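Local coordinates for intramolecular trans-sialidase (Macrobdella decora, PDB 3SLI), which cleaves sialic acid from sialoglycoconjugates by intramolecular transfer, releasing 2,7-anhydro-Neu5Ac rather than free Neu5Ac, at residues Y43-E48 with Y166-T171. Numbering follows the deposited sequence.
Sequences YKSTSE and YPFGGT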
loop_
_atom_site.group_PDB
_atom_site.type_symbol
_atom_site.label_atom_id
_atom_site.label_comp_id
_atom_site.label_asym_id
_atom_site.label_seq_id
_atom_site.Cartn_x
_atom_site.Cartn_y
_atom_site.Cartn_z
ATOM N N TYR A 43 -4.204 -0.344 -26.761
ATOM C CA TYR A 43 -3.919 1.059 -27.084
ATOM C C TYR A 43 -2.660 1.550 -26.388
ATOM O O TYR A 43 -2.226 0.968 -25.392
ATOM C CB TYR A 43 -5.083 1.965 -26.642
ATOM C CG TYR A 43 -5.099 2.207 -25.143
ATOM C CD1 TYR A 43 -5.741 1.317 -24.289
ATOM C CD2 TYR A 43 -4.385 3.276 -24.570
ATOM C CE1 TYR A 43 -5.666 1.466 -22.904
ATOM C CE2 TYR A 43 -4.302 3.430 -23.183
ATOM C CZ TYR A 43 -4.943 2.521 -22.360
ATOM O OH TYR A 43 -4.847 2.620 -20.994
ATOM N N LYS A 44 -2.137 2.667 -26.883
ATOM C CA LYS A 44 -0.965 3.332 -26.321
ATOM C C LYS A 44 -1.305 4.822 -26.333
ATOM O O LYS A 44 -1.490 5.401 -27.404
ATOM C CB LYS A 44 0.278 3.076 -27.183
ATOM C CG LYS A 44 1.488 3.877 -26.751
ATOM C CD LYS A 44 2.754 3.437 -27.466
ATOM C CE LYS A 44 2.732 3.788 -28.937
ATOM N NZ LYS A 44 3.985 3.315 -29.607
ATOM N N SER A 45 -1.458 5.425 -25.156
ATOM C CA SER A 45 -1.781 6.850 -25.073
ATOM C C SER A 45 -0.528 7.726 -25.029
ATOM O O SER A 45 0.376 7.488 -24.228
ATOM C CB SER A 45 -2.634 7.144 -23.838
ATOM O OG SER A 45 -2.932 8.533 -23.749
ATOM N N THR A 46 -0.481 8.730 -25.897
ATOM C CA THR A 46 0.641 9.669 -25.944
ATOM C C THR A 46 0.150 11.059 -25.509
ATOM O O THR A 46 0.894 12.039 -25.542
ATOM C CB THR A 46 1.253 9.758 -27.374
ATOM O OG1 THR A 46 0.236 10.111 -28.321
ATOM C CG2 THR A 46 1.875 8.431 -27.780
ATOM N N SER A 47 -1.102 11.121 -25.073
ATOM C CA SER A 47 -1.727 12.370 -24.665
ATOM C C SER A 47 -1.809 12.556 -23.165
ATOM O O SER A 47 -1.941 11.596 -22.405
ATOM C CB SER A 47 -3.134 12.452 -25.255
ATOM O OG SER A 47 -3.873 13.531 -24.697
ATOM N N GLU A 48 -1.806 13.816 -22.751
ATOM C CA GLU A 48 -1.899 14.153 -21.340
ATOM C C GLU A 48 -3.303 14.689 -21.017
ATOM O O GLU A 48 -3.540 15.238 -19.941
ATOM C CB GLU A 48 -0.805 15.169 -20.983
ATOM C CG GLU A 48 -0.348 15.162 -19.522
ATOM C CD GLU A 48 0.090 13.786 -19.016
ATOM O OE1 GLU A 48 0.802 13.051 -19.740
ATOM O OE2 GLU A 48 -0.271 13.452 -17.869
ATOM N N TYR A 166 -13.592 14.297 -24.972
ATOM C CA TYR A 166 -12.731 13.280 -24.350
ATOM C C TYR A 166 -11.682 12.827 -25.377
ATOM O O TYR A 166 -11.515 11.630 -25.619
ATOM C CB TYR A 166 -13.578 12.076 -23.916
ATOM C CG TYR A 166 -14.845 12.423 -23.164
ATOM C CD1 TYR A 166 -14.839 13.375 -22.142
ATOM C CD2 TYR A 166 -16.054 11.779 -23.460
ATOM C CE1 TYR A 166 -16.000 13.675 -21.432
ATOM C CE2 TYR A 166 -17.217 12.066 -22.758
ATOM C CZ TYR A 166 -17.186 13.015 -21.743
ATOM O OH TYR A 166 -18.330 13.294 -21.030
ATOM N N PRO A 167 -10.913 13.781 -25.934
ATOM C CA PRO A 167 -9.889 13.526 -26.948
ATOM C C PRO A 167 -8.701 12.664 -26.566
ATOM O O PRO A 167 -7.909 13.023 -25.690
ATOM C CB PRO A 167 -9.428 14.942 -27.340
ATOM C CG PRO A 167 -10.453 15.862 -26.747
ATOM C CD PRO A 167 -10.818 15.177 -25.478
ATOM N N PHE A 168 -8.569 11.547 -27.275
ATOM C CA PHE A 168 -7.461 10.614 -27.108
ATOM C C PHE A 168 -6.351 11.019 -28.090
ATOM O O PHE A 168 -6.597 11.681 -29.106
ATOM C CB PHE A 168 -7.943 9.181 -27.411
ATOM C CG PHE A 168 -6.839 8.158 -27.545
ATOM C CD1 PHE A 168 -6.306 7.530 -26.415
ATOM C CD2 PHE A 168 -6.378 7.770 -28.808
ATOM C CE1 PHE A 168 -5.336 6.526 -26.543
ATOM C CE2 PHE A 168 -5.406 6.766 -28.952
ATOM C CZ PHE A 168 -4.887 6.143 -27.817
ATOM N N GLY A 169 -5.129 10.623 -27.767
ATOM C CA GLY A 169 -3.987 10.896 -28.617
ATOM C C GLY A 169 -3.101 9.679 -28.449
ATOM O O GLY A 169 -2.842 9.259 -27.313
ATOM N N GLY A 170 -2.716 9.053 -29.556
ATOM C CA GLY A 170 -1.868 7.874 -29.478
ATOM C C GLY A 170 -2.160 6.852 -30.562
ATOM O O GLY A 170 -2.467 7.223 -31.700
ATOM N N THR A 171 -2.098 5.573 -30.202
ATOM C CA THR A 171 -2.338 4.479 -31.141
ATOM C C THR A 171 -3.293 3.401 -30.624
ATOM O O THR A 171 -3.191 2.959 -29.476
ATOM C CB THR A 171 -1.006 3.763 -31.512
ATOM O OG1 THR A 171 -0.106 4.694 -32.125
ATOM C CG2 THR A 171 -1.257 2.588 -32.475
#
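Lys44 and Thr171 form an antiparallel hydrogen-bonded pair: Lys44 N reaches Thr171 O at 2.8 Å and Thr171 N returns to Lys44 O at 2.9 Å. The third bond, Thr46 N to Gly169 O at 2.8 Å, lies just beyond the paired strands; its N-H is fairly straight (164°), but the donor sits 36° above the carbonyl plane and so not on a lone pair. Packing is close at the glycines. Gly170, with no side chain, brings its CA to 3.2 Å from Lys44 O in a CA-H...O contact. A chi1 of 168° sets Phe168 CG opposite the backbone N, and CE1 reaches 3.9 Å from both Ser45 CB and Tyr43 CD2, the Tyr43 and Phe168 side chains crossing obliquely. The backbone pairing joins the end of strand 37-45 to the start of strand 170-178 within an antiparallel sheet of the N-terminal sialidase domain, whose sequence family belongs to the concanavalin-like clan. On the buried side Ser45 OG bonds to Gln52, and Ser47 OG to Glu16. The face bearing Lys44 and Thr171 is looser: their side chains approach no nearer than 4.4 Å, CE to OG1, with Thr171 OG1 bonded instead to Asp13. Thr46 is solvent-exposed, though its OG1 touches Gly170 CA at 3.3 Å.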